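Local atomic coordinates of alpha-galactosidase (Lactobacillus brevis, PDB entry 3MI6), a protein that probably hydrolyses terminal, non-reducing alpha-D-galactose residues from alpha-D-galactosides such as galactose oligosaccharides, galactomannans and galactolipids. Residues Asp474-Asp479 / Val522-Cys527; Glu362-Asp367 / Met407-Trp412; Gln318-Pro323 / Met538-Pro543; Val456-Phe461 / Tyr512-Gln517. All coordinates share one frame; numbering follows the deposited sequence.

Contact 1: Asp474-Asp479 / Val522-Cys527; sequences DYIKWD and VLFESC
Tyr-475 and Leu-523 begin the pairing of two neighbouring parallel strands, the fourth and fifth of a (beta/alpha)8 barrel. Four backbone hydrogen bonds cross the pair: Ile-476 N to Leu-523 O (3.0 Å), Glu-525 N to Ile-476 O, Trp-478 N to Glu-525 O and, just before the first strand, Leu-523 N to Asp-474 O. Apolar pairs form on both faces. Tyr-475 CD2 lies 3.8 Å from Leu-523 CG on the face lining the barrel. The branched Ile-476 and flat Phe-524 suit the buried face toward helix 500-518 and lie side by side, CG2 of the isoleucine 3.8 Å from CD2 of the phenylalanine. Farther along the inner face the contacts become polar. Tyr-475 OH makes a weak hydrogen bond of 2.9 Å to Glu-525 OE2, in the plane of the tyrosine ring; ring and carboxylate are nearly perpendicular (82°), and Gln-544 NE2 also holds OE2. Lys-477 NZ pairs with Asp-367. At the C-terminal ends sit Asp-479, the predicted nucleophile, whose OD2 accepts from Trp-412 NE1 and OD1 from Ser-529 N, and Cys-527, predicted to bind substrate. Cys-527 SG lies 3.2 Å from Asp-479 OD1 and 4.0 Å from Lys-477 CE.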
loop_
_atom_site.group_PDB
_atom_site.type_symbol
_atom_site.label_atom_id
_atom_site.label_comp_id
_atom_site.label_asym_id
_atom_site.label_seq_id
_atom_site.Cartn_x
_atom_site.Cartn_y
_atom_site.Cartn_z
ATOM N N ASP D 474 52.198 -10.065 0.328
ATOM C CA ASP D 474 51.731 -8.702 0.240
ATOM C C ASP D 474 50.307 -8.631 0.743
ATOM O O ASP D 474 49.790 -7.543 1.015
ATOM C CB ASP D 474 51.787 -8.224 -1.203
ATOM C CG ASP D 474 53.192 -8.082 -1.701
ATOM O OD1 ASP D 474 53.874 -7.135 -1.252
ATOM O OD2 ASP D 474 53.606 -8.919 -2.532
ATOM N N TYR D 475 49.691 -9.800 0.894
ATOM C CA TYR D 475 48.238 -9.898 0.986
ATOM C C TYR D 475 47.836 -11.285 1.452
ATOM O O TYR D 475 48.461 -12.276 1.088
ATOM C CB TYR D 475 47.659 -9.610 -0.402
ATOM C CG TYR D 475 46.197 -9.923 -0.661
ATOM C CD1 TYR D 475 45.784 -11.202 -0.966
ATOM C CD2 TYR D 475 45.247 -8.911 -0.695
ATOM C CE1 TYR D 475 44.451 -11.477 -1.246
ATOM C CE2 TYR D 475 43.913 -9.174 -0.977
ATOM C CZ TYR D 475 43.519 -10.459 -1.254
ATOM O OH TYR D 475 42.188 -10.726 -1.532
ATOM N N ILE D 476 46.791 -11.343 2.263
ATOM C CA ILE D 476 46.254 -12.602 2.751
ATOM C C ILE D 476 44.720 -12.581 2.662
ATOM O O ILE D 476 44.059 -11.640 3.099
ATOM C CB ILE D 476 46.751 -12.900 4.199
ATOM C CG1 ILE D 476 48.120 -13.588 4.162
ATOM C CG2 ILE D 476 45.778 -13.767 4.948
ATOM C CD1 ILE D 476 48.783 -13.702 5.504
ATOM N N LYS D 477 44.160 -13.603 2.039
ATOM C CA LYS D 477 42.729 -13.806 2.084
ATOM C C LYS D 477 42.472 -14.711 3.284
ATOM O O LYS D 477 42.907 -15.859 3.321
ATOM C CB LYS D 477 42.236 -14.444 0.781
ATOM C CG LYS D 477 40.720 -14.428 0.573
ATOM C CD LYS D 477 40.387 -15.083 -0.777
ATOM C CE LYS D 477 38.892 -15.305 -0.988
ATOM N NZ LYS D 477 38.574 -16.024 -2.277
ATOM N N TRP D 478 41.785 -14.165 4.276
ATOM C CA TRP D 478 41.494 -14.872 5.516
ATOM C C TRP D 478 40.016 -15.265 5.540
ATOM O O TRP D 478 39.132 -14.457 5.851
ATOM C CB TRP D 478 41.863 -13.971 6.697
ATOM C CG TRP D 478 41.467 -14.445 8.064
ATOM C CD1 TRP D 478 40.447 -15.286 8.384
ATOM C CD2 TRP D 478 42.069 -14.058 9.304
ATOM N NE1 TRP D 478 40.377 -15.458 9.748
ATOM C CE2 TRP D 478 41.360 -14.712 10.337
ATOM C CE3 TRP D 478 43.139 -13.220 9.642
ATOM C CZ2 TRP D 478 41.685 -14.559 11.681
ATOM C CZ3 TRP D 478 43.460 -13.065 10.983
ATOM C CH2 TRP D 478 42.737 -13.732 11.986
ATOM N N ASP D 479 39.765 -16.524 5.206
ATOM C CA ASP D 479 38.417 -17.025 4.996
ATOM C C ASP D 479 37.876 -17.686 6.271
ATOM O O ASP D 479 38.578 -17.781 7.272
ATOM C CB ASP D 479 38.450 -18.016 3.838
ATOM C CG ASP D 479 37.112 -18.181 3.174
ATOM O OD1 ASP D 479 36.090 -17.764 3.768
ATOM O OD2 ASP D 479 37.088 -18.732 2.046
ATOM N N VAL D 522 50.931 -5.752 4.958
ATOM C CA VAL D 522 50.158 -6.842 4.432
ATOM C C VAL D 522 48.710 -6.401 4.396
ATOM O O VAL D 522 48.138 -5.994 5.407
ATOM C CB VAL D 522 50.312 -8.101 5.296
ATOM C CG1 VAL D 522 49.239 -9.129 4.948
ATOM C CG2 VAL D 522 51.709 -8.684 5.141
ATOM N N LEU D 523 48.142 -6.464 3.200
ATOM C CA LEU D 523 46.740 -6.197 2.959
ATOM C C LEU D 523 45.935 -7.444 3.302
ATOM O O LEU D 523 46.127 -8.490 2.684
ATOM C CB LEU D 523 46.572 -5.876 1.481
ATOM C CG LEU D 523 45.231 -5.422 0.925
ATOM C CD1 LEU D 523 44.549 -4.419 1.859
ATOM C CD2 LEU D 523 45.453 -4.834 -0.468
ATOM N N PHE D 524 45.058 -7.345 4.298
ATOM C CA PHE D 524 44.147 -8.439 4.622
ATOM C C PHE D 524 42.794 -8.189 3.984
ATOM O O PHE D 524 42.157 -7.163 4.238
ATOM C CB PHE D 524 43.973 -8.604 6.138
ATOM C CG PHE D 524 45.173 -9.158 6.827
ATOM C CD1 PHE D 524 46.101 -8.321 7.399
ATOM C CD2 PHE D 524 45.380 -10.516 6.891
ATOM C CE1 PHE D 524 47.214 -8.826 8.021
ATOM C CE2 PHE D 524 46.505 -11.033 7.515
ATOM C CZ PHE D 524 47.419 -10.184 8.086
ATOM N N GLU D 525 42.384 -9.121 3.130
ATOM C CA GLU D 525 41.012 -9.186 2.649
ATOM C C GLU D 525 40.283 -10.168 3.538
ATOM O O GLU D 525 40.628 -11.332 3.591
ATOM C CB GLU D 525 40.922 -9.605 1.165
ATOM C CG GLU D 525 39.480 -9.556 0.607
ATOM C CD GLU D 525 39.367 -9.305 -0.922
ATOM O OE1 GLU D 525 38.392 -9.820 -1.532
ATOM O OE2 GLU D 525 40.220 -8.594 -1.518
ATOM N N SER D 526 39.295 -9.668 4.265
ATOM C CA SER D 526 38.461 -10.494 5.127
ATOM C C SER D 526 37.499 -11.354 4.286
ATOM O O SER D 526 37.109 -10.970 3.174
ATOM C CB SER D 526 37.710 -9.597 6.105
ATOM O OG SER D 526 36.330 -9.836 6.031
ATOM N N CYS D 527 37.138 -12.530 4.789
ATOM C CA CYS D 527 36.255 -13.410 4.035
ATOM C C CYS D 527 35.499 -14.332 4.965
ATOM O O CYS D 527 35.980 -14.653 6.039
ATOM C CB CYS D 527 37.065 -14.228 3.027
ATOM S SG CYS D 527 36.082 -15.174 1.842
#

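Contact 2: Glu362-Asp367 / Met407-Trp412; sequences EMFVLD and MKFGLW
At the predicted substrate site, OD2 of Asp-367 lies over one face of the Trp-412 indole, the carboxylate plane turned 48° from the ring. OD2 comes within 3.2 Å of Trp-412 CD1, toward the pyrrole side, while Asp-367 OD1 is held by Asn-335 and Lys-477. Trp-412 NE1 donates to OD2 of Asp-479, the predicted nucleophile. An alanine here would probably leave that oxygen without its indole donor and Asp-367 without the flat surface beneath it. Asp-367 follows the second strand of the (beta/alpha)8 barrel and Trp-412 lies near the C-terminal end of the third; the strands run parallel, 20° apart, with Phe-364 N bonded to Lys-408 O (2.9 Å) and Gly-410 N to Phe-364 O (2.9 Å). Gly-410 has no side chain on the inner face, where a beta carbon would lie close to Val-365 CG2. Phe-364, Leu-366 and Phe-409 point outward to helices 346-358 and 394-404, with Leu-366 CB 4.2 Å from Phe-409 CZ. At the other end, the selenomethionine Met-363 bends at chi3 (-75°), which brings CE to 3.5 Å from Lys-408 CB.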
loop_
_atom_site.group_PDB
_atom_site.type_symbol
_atom_site.label_atom_id
_atom_site.label_comp_id
_atom_site.label_asym_id
_atom_site.label_seq_id
_atom_site.Cartn_x
_atom_site.Cartn_y
_atom_site.Cartn_z
ATOM N N GLU D 362 47.867 -6.711 -11.384
ATOM C CA GLU D 362 48.883 -6.228 -10.456
ATOM C C GLU D 362 49.254 -7.164 -9.317
ATOM O O GLU D 362 50.225 -6.913 -8.602
ATOM C CB GLU D 362 48.448 -4.896 -9.869
ATOM C CG GLU D 362 48.692 -3.756 -10.805
ATOM C CD GLU D 362 47.933 -2.515 -10.412
ATOM O OE1 GLU D 362 46.966 -2.652 -9.630
ATOM O OE2 GLU D 362 48.302 -1.412 -10.889
HETATM N N MSE D 363 48.491 -8.237 -9.145
HETATM C CA MSE D 363 48.680 -9.124 -8.002
HETATM C C MSE D 363 48.065 -10.481 -8.265
HETATM O O MSE D 363 46.972 -10.577 -8.820
HETATM C CB MSE D 363 48.072 -8.522 -6.731
HETATM C CG MSE D 363 48.005 -9.495 -5.574
HETATM SE SE MSE D 363 46.999 -8.821 -4.042
HETATM C CE MSE D 363 48.289 -7.549 -3.327
ATOM N N PHE D 364 48.771 -11.535 -7.868
ATOM C CA PHE D 364 48.243 -12.882 -7.990
ATOM C C PHE D 364 47.960 -13.410 -6.598
ATOM O O PHE D 364 48.761 -13.212 -5.697
ATOM C CB PHE D 364 49.221 -13.797 -8.728
ATOM C CG PHE D 364 48.719 -15.193 -8.877
ATOM C CD1 PHE D 364 48.737 -16.067 -7.803
ATOM C CD2 PHE D 364 48.208 -15.628 -10.069
ATOM C CE1 PHE D 364 48.257 -17.345 -7.924
ATOM C CE2 PHE D 364 47.729 -16.907 -10.192
ATOM C CZ PHE D 364 47.752 -17.767 -9.117
ATOM N N VAL D 365 46.810 -14.061 -6.433
ATOM C CA VAL D 365 46.388 -14.626 -5.149
ATOM C C VAL D 365 46.122 -16.131 -5.213
ATOM O O VAL D 365 45.079 -16.559 -5.703
ATOM C CB VAL D 365 45.096 -13.978 -4.622
ATOM C CG1 VAL D 365 44.804 -14.499 -3.249
ATOM C CG2 VAL D 365 45.203 -12.467 -4.610
ATOM N N LEU D 366 47.057 -16.929 -4.704
ATOM C CA LEU D 366 46.870 -18.364 -4.634
ATOM C C LEU D 366 45.781 -18.692 -3.599
ATOM O O LEU D 366 45.872 -18.264 -2.441
ATOM C CB LEU D 366 48.191 -19.006 -4.250
ATOM C CG LEU D 366 48.231 -20.505 -3.999
ATOM C CD1 LEU D 366 47.859 -21.243 -5.246
ATOM C CD2 LEU D 366 49.622 -20.903 -3.523
ATOM N N ASP D 367 44.745 -19.429 -4.005
ATOM C CA ASP D 367 43.623 -19.702 -3.101
ATOM C C ASP D 367 43.736 -21.083 -2.468
ATOM O O ASP D 367 44.832 -21.629 -2.333
ATOM C CB ASP D 367 42.265 -19.536 -3.813
ATOM C CG ASP D 367 41.148 -19.018 -2.874
ATOM O OD1 ASP D 367 40.998 -17.777 -2.732
ATOM O OD2 ASP D 367 40.408 -19.849 -2.301
HETATM N N MSE D 407 54.954 -8.096 -9.881
HETATM C CA MSE D 407 53.626 -8.274 -9.320
HETATM C C MSE D 407 53.617 -8.531 -7.819
HETATM O O MSE D 407 54.653 -8.764 -7.209
HETATM C CB MSE D 407 52.915 -9.408 -10.031
HETATM C CG MSE D 407 52.305 -8.997 -11.349
HETATM SE SE MSE D 407 51.255 -10.466 -12.063
HETATM C CE MSE D 407 52.688 -11.583 -12.722
ATOM N N LYS D 408 52.431 -8.468 -7.224
ATOM C CA LYS D 408 52.276 -8.718 -5.798
ATOM C C LYS D 408 51.767 -10.126 -5.597
ATOM O O LYS D 408 51.208 -10.713 -6.503
ATOM C CB LYS D 408 51.312 -7.719 -5.176
ATOM C CG LYS D 408 51.897 -6.339 -4.983
ATOM C CD LYS D 408 50.835 -5.351 -4.533
ATOM C CE LYS D 408 51.435 -4.020 -4.105
ATOM N NZ LYS D 408 50.364 -3.101 -3.619
ATOM N N PHE D 409 51.967 -10.674 -4.407
ATOM C CA PHE D 409 51.574 -12.050 -4.146
ATOM C C PHE D 409 50.747 -12.156 -2.887
ATOM O O PHE D 409 51.068 -11.543 -1.872
ATOM C CB PHE D 409 52.799 -12.960 -4.034
ATOM C CG PHE D 409 52.455 -14.389 -3.795
ATOM C CD1 PHE D 409 51.849 -15.141 -4.787
ATOM C CD2 PHE D 409 52.725 -14.986 -2.579
ATOM C CE1 PHE D 409 51.518 -16.457 -4.576
ATOM C CE2 PHE D 409 52.402 -16.303 -2.362
ATOM C CZ PHE D 409 51.797 -17.040 -3.365
ATOM N N GLY D 410 49.680 -12.936 -2.961
ATOM C CA GLY D 410 48.814 -13.132 -1.817
ATOM C C GLY D 410 48.396 -14.579 -1.740
ATOM O O GLY D 410 48.423 -15.286 -2.758
ATOM N N LEU D 411 48.033 -15.028 -0.538
ATOM C CA LEU D 411 47.525 -16.385 -0.363
ATOM C C LEU D 411 46.433 -16.497 0.697
ATOM O O LEU D 411 46.216 -15.590 1.489
ATOM C CB LEU D 411 48.659 -17.408 -0.129
ATOM C CG LEU D 411 49.315 -17.581 1.247
ATOM C CD1 LEU D 411 48.411 -18.377 2.142
ATOM C CD2 LEU D 411 50.649 -18.292 1.135
ATOM N N TRP D 412 45.775 -17.649 0.693
ATOM C CA TRP D 412 44.525 -17.909 1.392
ATOM C C TRP D 412 44.761 -18.761 2.646
ATOM O O TRP D 412 45.357 -19.833 2.587
ATOM C CB TRP D 412 43.614 -18.648 0.401
ATOM C CG TRP D 412 42.273 -19.095 0.872
ATOM C CD1 TRP D 412 41.080 -18.529 0.559
ATOM C CD2 TRP D 412 41.970 -20.247 1.680
ATOM N NE1 TRP D 412 40.051 -19.235 1.132
ATOM C CE2 TRP D 412 40.569 -20.295 1.828
ATOM C CE3 TRP D 412 42.746 -21.235 2.301
ATOM C CZ2 TRP D 412 39.925 -21.286 2.582
ATOM C CZ3 TRP D 412 42.107 -22.218 3.039
ATOM C CH2 TRP D 412 40.713 -22.238 3.176
#

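Contact 3: Gln318-Pro323 / Met538-Pro543; sequences QHLVNP and MMYYAP
The ring of Tyr-540 meets Leu-320 at CD2, which is 3.4 Å from Leu-320 O and 4.1 Å from Leu-320 CD1. Its CD1 stands over the centre of one face of the Tyr-541 ring, while CG of Tyr-541 lies at the edge of the Tyr-540 ring, in its plane. A third flat group, the amide of Asn-322, points ND2 almost within its own plane at Tyr-541 O, a hydrogen bond of 3.1 Å with an angle of 164° at the hydrogen. OD1 of Asn-322 accepts from Arg-324 N. A leucine in its place would probably leave Tyr-541 O without this donor and Arg-324 N without its acceptor. Beside these, Val-321 presses CG1 against Pro-543 CB (3.6 Å), crossing it at about a right angle, and lays CG2 alongside Met-539 CB. The contact joins the exit of helix 305-319 to the chain leading from helix 536-539 into barrel strand 544-546. Because the Asn-322 amide binds a backbone oxygen, this tie does not draw on the side chain of Tyr-541, and van der Waals contact probably contributes much of the remaining hold.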
loop_
_atom_site.group_PDB
_atom_site.type_symbol
_atom_site.label_atom_id
_atom_site.label_comp_id
_atom_site.label_asym_id
_atom_site.label_seq_id
_atom_site.Cartn_x
_atom_site.Cartn_y
_atom_site.Cartn_z
ATOM N N GLN D 318 38.054 7.767 7.829
ATOM C CA GLN D 318 38.971 8.607 8.574
ATOM C C GLN D 318 39.208 8.084 9.992
ATOM O O GLN D 318 40.275 8.303 10.565
ATOM C CB GLN D 318 38.458 10.050 8.620
ATOM C CG GLN D 318 39.401 11.014 9.327
ATOM C CD GLN D 318 38.964 12.466 9.226
ATOM O OE1 GLN D 318 39.560 13.354 9.852
ATOM N NE2 GLN D 318 37.913 12.717 8.439
ATOM N N HIS D 319 38.228 7.370 10.543
ATOM C CA HIS D 319 38.217 7.076 11.972
ATOM C C HIS D 319 37.939 5.617 12.367
ATOM O O HIS D 319 37.575 5.346 13.514
ATOM C CB HIS D 319 37.184 7.958 12.658
ATOM C CG HIS D 319 37.455 9.421 12.536
ATOM N ND1 HIS D 319 38.553 10.023 13.105
ATOM C CD2 HIS D 319 36.745 10.409 11.942
ATOM C CE1 HIS D 319 38.517 11.318 12.854
ATOM N NE2 HIS D 319 37.432 11.578 12.147
ATOM N N LEU D 320 38.100 4.679 11.434
ATOM C CA LEU D 320 37.861 3.277 11.751
ATOM C C LEU D 320 38.761 2.349 10.954
ATOM O O LEU D 320 39.373 1.446 11.504
ATOM C CB LEU D 320 36.386 2.900 11.543
ATOM C CG LEU D 320 36.045 1.415 11.753
ATOM C CD1 LEU D 320 36.150 1.044 13.217
ATOM C CD2 LEU D 320 34.659 1.044 11.235
ATOM N N VAL D 321 38.852 2.567 9.655
ATOM C CA VAL D 321 39.585 1.633 8.818
ATOM C C VAL D 321 41.073 1.706 9.215
ATOM O O VAL D 321 41.583 2.750 9.630
ATOM C CB VAL D 321 39.137 1.747 7.325
ATOM C CG1 VAL D 321 39.990 0.882 6.414
ATOM C CG2 VAL D 321 37.691 1.351 7.194
ATOM N N ASN D 322 41.742 0.565 9.119
ATOM C CA ASN D 322 43.188 0.449 9.094
ATOM C C ASN D 322 43.660 1.638 8.261
ATOM O O ASN D 322 43.389 1.703 7.064
ATOM C CB ASN D 322 43.547 -0.941 8.545
ATOM C CG ASN D 322 45.054 -1.212 8.508
ATOM O OD1 ASN D 322 45.851 -0.313 8.304
ATOM N ND2 ASN D 322 45.434 -2.475 8.670
ATOM N N PRO D 323 44.375 2.587 8.894
ATOM C CA PRO D 323 44.961 3.778 8.246
ATOM C C PRO D 323 46.029 3.462 7.197
ATOM O O PRO D 323 46.337 4.280 6.331
ATOM C CB PRO D 323 45.597 4.531 9.414
ATOM C CG PRO D 323 44.854 4.066 10.607
ATOM C CD PRO D 323 44.548 2.625 10.353
HETATM N N MSE D 538 35.597 -6.054 11.252
HETATM C CA MSE D 538 36.693 -6.575 10.456
HETATM C C MSE D 538 37.389 -5.501 9.626
HETATM O O MSE D 538 38.568 -5.645 9.316
HETATM C CB MSE D 538 36.187 -7.681 9.546
HETATM C CG MSE D 538 35.463 -8.768 10.286
HETATM SE SE MSE D 538 36.710 -10.061 11.078
HETATM C CE MSE D 538 37.551 -10.714 9.442
HETATM N N MSE D 539 36.660 -4.438 9.273
HETATM C CA MSE D 539 37.212 -3.353 8.477
HETATM C C MSE D 539 38.293 -2.571 9.233
HETATM O O MSE D 539 39.158 -1.935 8.619
HETATM C CB MSE D 539 36.115 -2.378 8.024
HETATM C CG MSE D 539 34.961 -3.000 7.231
HETATM SE SE MSE D 539 35.481 -4.044 5.647
HETATM C CE MSE D 539 33.808 -5.013 5.441
ATOM N N TYR D 540 38.229 -2.595 10.560
ATOM C CA TYR D 540 39.250 -1.960 11.368
ATOM C C TYR D 540 40.616 -2.546 11.030
ATOM O O TYR D 540 41.595 -1.821 10.907
ATOM C CB TYR D 540 38.932 -2.167 12.836
ATOM C CG TYR D 540 39.963 -1.623 13.790
ATOM C CD1 TYR D 540 41.022 -2.415 14.209
ATOM C CD2 TYR D 540 39.862 -0.333 14.301
ATOM C CE1 TYR D 540 41.953 -1.937 15.085
ATOM C CE2 TYR D 540 40.791 0.154 15.186
ATOM C CZ TYR D 540 41.840 -0.654 15.578
ATOM O OH TYR D 540 42.796 -0.197 16.467
ATOM N N TYR D 541 40.659 -3.861 10.850
ATOM C CA TYR D 541 41.896 -4.592 10.614
ATOM C C TYR D 541 42.102 -4.837 9.134
ATOM O O TYR D 541 43.196 -4.631 8.616
ATOM C CB TYR D 541 41.840 -5.949 11.320
ATOM C CG TYR D 541 41.797 -5.855 12.818
ATOM C CD1 TYR D 541 42.956 -5.604 13.539
ATOM C CD2 TYR D 541 40.606 -6.025 13.522
ATOM C CE1 TYR D 541 42.941 -5.512 14.914
ATOM C CE2 TYR D 541 40.584 -5.937 14.913
ATOM C CZ TYR D 541 41.765 -5.680 15.593
ATOM O OH TYR D 541 41.801 -5.586 16.956
ATOM N N ALA D 542 41.044 -5.313 8.473
ATOM C CA ALA D 542 41.050 -5.647 7.048
ATOM C C ALA D 542 40.166 -4.656 6.295
ATOM O O ALA D 542 38.940 -4.698 6.422
ATOM C CB ALA D 542 40.535 -7.060 6.847
ATOM N N PRO D 543 40.776 -3.767 5.493
ATOM C CA PRO D 543 40.053 -2.629 4.911
ATOM C C PRO D 543 39.046 -3.053 3.852
ATOM O O PRO D 543 38.235 -2.240 3.423
ATOM C CB PRO D 543 41.163 -1.820 4.263
ATOM C CG PRO D 543 42.155 -2.871 3.845
ATOM C CD PRO D 543 42.156 -3.861 4.987
#

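Contact 4: Val456-Phe461 / Tyr512-Gln517; sequences VVDYLF and YARLTQ
The helix segments 456-461 and 512-517 run in the same general direction, their axes 10.5 Å apart at closest and crossing at -30°. They belong to helices that precede and follow strand 475-478, neighbours on the outside of the (beta/alpha)8 barrel. At this spacing long side chains must bridge the gap, and Arg-514 does most of it. Its chain bends at chi3 (71°), which turns NE out of the extended line, and the guanidinium grips Asp-458 end-on. NH1 (2.8 Å) and NH2 (2.9 Å) both donate to Asp-458 OD1, in a salt bridge whose carboxylate stands nearly perpendicular to the guanidinium. One atom thus takes both donors, which helps fix the rotation of the flat group. Phe-461 covers one face of it. Their planes are 20° apart and Arg-514 CZ lies 4.8 Å from the ring centroid, an off-centre cation-pi contact that an aromatic residue alone could supply. Val-457 adds its CG1 beside NH1. The rest of the contact is largely apolar. Phe-461 CD1 touches Arg-514 CB, and Leu-515, whose burial against Phe-524 of the barrel suits a leucine, slides past the ring with CD2 3.8 Å from Phe-461 CD1.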
loop_
_atom_site.group_PDB
_atom_site.type_symbol
_atom_site.label_atom_id
_atom_site.label_comp_id
_atom_site.label_asym_id
_atom_site.label_seq_id
_atom_site.Cartn_x
_atom_site.Cartn_y
_atom_site.Cartn_z
ATOM N N VAL D 456 46.023 -21.294 21.383
ATOM C CA VAL D 456 45.622 -21.442 19.992
ATOM C C VAL D 456 46.040 -20.242 19.146
ATOM O O VAL D 456 46.582 -20.409 18.054
ATOM C CB VAL D 456 44.106 -21.677 19.867
ATOM C CG1 VAL D 456 43.680 -21.696 18.409
ATOM C CG2 VAL D 456 43.728 -22.977 20.550
ATOM N N VAL D 457 45.802 -19.037 19.651
ATOM C CA VAL D 457 46.181 -17.823 18.936
ATOM C C VAL D 457 47.699 -17.770 18.683
ATOM O O VAL D 457 48.141 -17.387 17.592
ATOM C CB VAL D 457 45.645 -16.542 19.657
ATOM C CG1 VAL D 457 46.056 -15.291 18.928
ATOM C CG2 VAL D 457 44.130 -16.584 19.748
ATOM N N ASP D 458 48.481 -18.195 19.683
ATOM C CA ASP D 458 49.950 -18.219 19.600
ATOM C C ASP D 458 50.449 -19.153 18.516
ATOM O O ASP D 458 51.377 -18.829 17.778
ATOM C CB ASP D 458 50.567 -18.638 20.930
ATOM C CG ASP D 458 50.467 -17.560 22.002
ATOM O OD1 ASP D 458 50.249 -16.364 21.668
ATOM O OD2 ASP D 458 50.619 -17.927 23.195
ATOM N N TYR D 459 49.826 -20.321 18.434
ATOM C CA TYR D 459 50.171 -21.317 17.434
ATOM C C TYR D 459 49.860 -20.808 16.037
ATOM O O TYR D 459 50.613 -21.054 15.090
ATOM C CB TYR D 459 49.423 -22.626 17.708
ATOM C CG TYR D 459 49.586 -23.682 16.639
ATOM C CD1 TYR D 459 50.716 -24.496 16.597
ATOM C CD2 TYR D 459 48.609 -23.875 15.679
ATOM C CE1 TYR D 459 50.868 -25.475 15.608
ATOM C CE2 TYR D 459 48.749 -24.839 14.697
ATOM C CZ TYR D 459 49.879 -25.639 14.666
ATOM O OH TYR D 459 50.005 -26.591 13.682
ATOM N N LEU D 460 48.745 -20.092 15.912
ATOM C CA LEU D 460 48.330 -19.594 14.613
ATOM C C LEU D 460 49.177 -18.398 14.210
ATOM O O LEU D 460 49.636 -18.316 13.069
ATOM C CB LEU D 460 46.845 -19.246 14.612
ATOM C CG LEU D 460 45.938 -20.466 14.763
ATOM C CD1 LEU D 460 44.487 -20.043 14.886
ATOM C CD2 LEU D 460 46.127 -21.416 13.610
ATOM N N PHE D 461 49.398 -17.480 15.150
ATOM C CA PHE D 461 50.255 -16.341 14.869
ATOM C C PHE D 461 51.629 -16.792 14.397
ATOM O O PHE D 461 52.160 -16.268 13.428
ATOM C CB PHE D 461 50.413 -15.430 16.076
ATOM C CG PHE D 461 51.479 -14.391 15.888
ATOM C CD1 PHE D 461 51.178 -13.168 15.310
ATOM C CD2 PHE D 461 52.784 -14.648 16.254
ATOM C CE1 PHE D 461 52.156 -12.215 15.125
ATOM C CE2 PHE D 461 53.764 -13.706 16.072
ATOM C CZ PHE D 461 53.455 -12.489 15.506
ATOM N N TYR D 512 44.246 -10.938 14.546
ATOM C CA TYR D 512 44.343 -9.905 13.533
ATOM C C TYR D 512 45.171 -8.795 14.104
ATOM O O TYR D 512 45.881 -8.100 13.384
ATOM C CB TYR D 512 42.963 -9.341 13.201
ATOM C CG TYR D 512 42.324 -9.874 11.945
ATOM C CD1 TYR D 512 41.236 -10.726 12.010
ATOM C CD2 TYR D 512 42.796 -9.503 10.695
ATOM C CE1 TYR D 512 40.642 -11.211 10.861
ATOM C CE2 TYR D 512 42.217 -9.973 9.543
ATOM C CZ TYR D 512 41.136 -10.826 9.625
ATOM O OH TYR D 512 40.550 -11.298 8.463
ATOM N N ALA D 513 45.056 -8.600 15.409
ATOM C CA ALA D 513 45.744 -7.491 16.038
ATOM C C ALA D 513 47.247 -7.723 15.990
ATOM O O ALA D 513 48.013 -6.809 15.705
ATOM C CB ALA D 513 45.260 -7.293 17.464
ATOM N N ARG D 514 47.674 -8.953 16.245
ATOM C CA ARG D 514 49.097 -9.242 16.307
ATOM C C ARG D 514 49.724 -9.358 14.928
ATOM O O ARG D 514 50.853 -8.927 14.722
ATOM C CB ARG D 514 49.354 -10.487 17.151
ATOM C CG ARG D 514 49.173 -10.220 18.640
ATOM C CD ARG D 514 48.995 -11.495 19.428
ATOM N NE ARG D 514 50.215 -12.291 19.518
ATOM C CZ ARG D 514 50.238 -13.534 19.980
ATOM N NH1 ARG D 514 49.108 -14.104 20.377
ATOM N NH2 ARG D 514 51.381 -14.208 20.043
ATOM N N LEU D 515 48.990 -9.924 13.978
ATOM C CA LEU D 515 49.485 -10.008 12.615
ATOM C C LEU D 515 49.614 -8.631 11.952
ATOM O O LEU D 515 50.590 -8.369 11.254
ATOM C CB LEU D 515 48.577 -10.895 11.772
ATOM C CG LEU D 515 48.509 -12.389 12.037
ATOM C CD1 LEU D 515 47.398 -12.970 11.189
ATOM C CD2 LEU D 515 49.837 -13.055 11.729
ATOM N N THR D 516 48.638 -7.747 12.160
ATOM C CA THR D 516 48.695 -6.432 11.516
ATOM C C THR D 516 49.715 -5.475 12.137
ATOM O O THR D 516 50.249 -4.605 11.451
ATOM C CB THR D 516 47.305 -5.756 11.372
ATOM O OG1 THR D 516 46.731 -5.480 12.661
ATOM C CG2 THR D 516 46.390 -6.645 10.560
ATOM N N GLN D 517 50.007 -5.648 13.421
ATOM C CA GLN D 517 51.031 -4.821 14.058
ATOM C C GLN D 517 52.442 -5.261 13.658
ATOM O O GLN D 517 53.327 -4.426 13.476
ATOM C CB GLN D 517 50.863 -4.798 15.575
ATOM C CG GLN D 517 49.452 -4.497 15.985
ATOM C CD GLN D 517 49.361 -3.765 17.301
ATOM O OE1 GLN D 517 48.738 -4.252 18.260
ATOM N NE2 GLN D 517 49.978 -2.575 17.360
#

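Overall arrangement
Contacts 1 and 2 are successive strand pairs of one barrel, their centres 10 Å apart. Strands 408-413 and 475-478 join them, with a probable hydrogen bond from Lys-477 N to Leu-411 O (2.9 Å). Together they bring Asp-367, Lys-477, Asp-479 and Cys-527 to the predicted active site. Contact 4, centred 13 Å from contact 1, lies outside the barrel wall, where the ring of Tyr-512 stacks on Trp-478, a predicted substrate-binding residue. Contact 3, also 13 Å from contact 1, packs Pro-543 on Leu-523 and meets contact 4 where Tyr-541 touches Ala-513 and Thr-516. Contact 2 touches neither contact 3 nor contact 4, its nearest atoms remaining about 11 and 10 Å away.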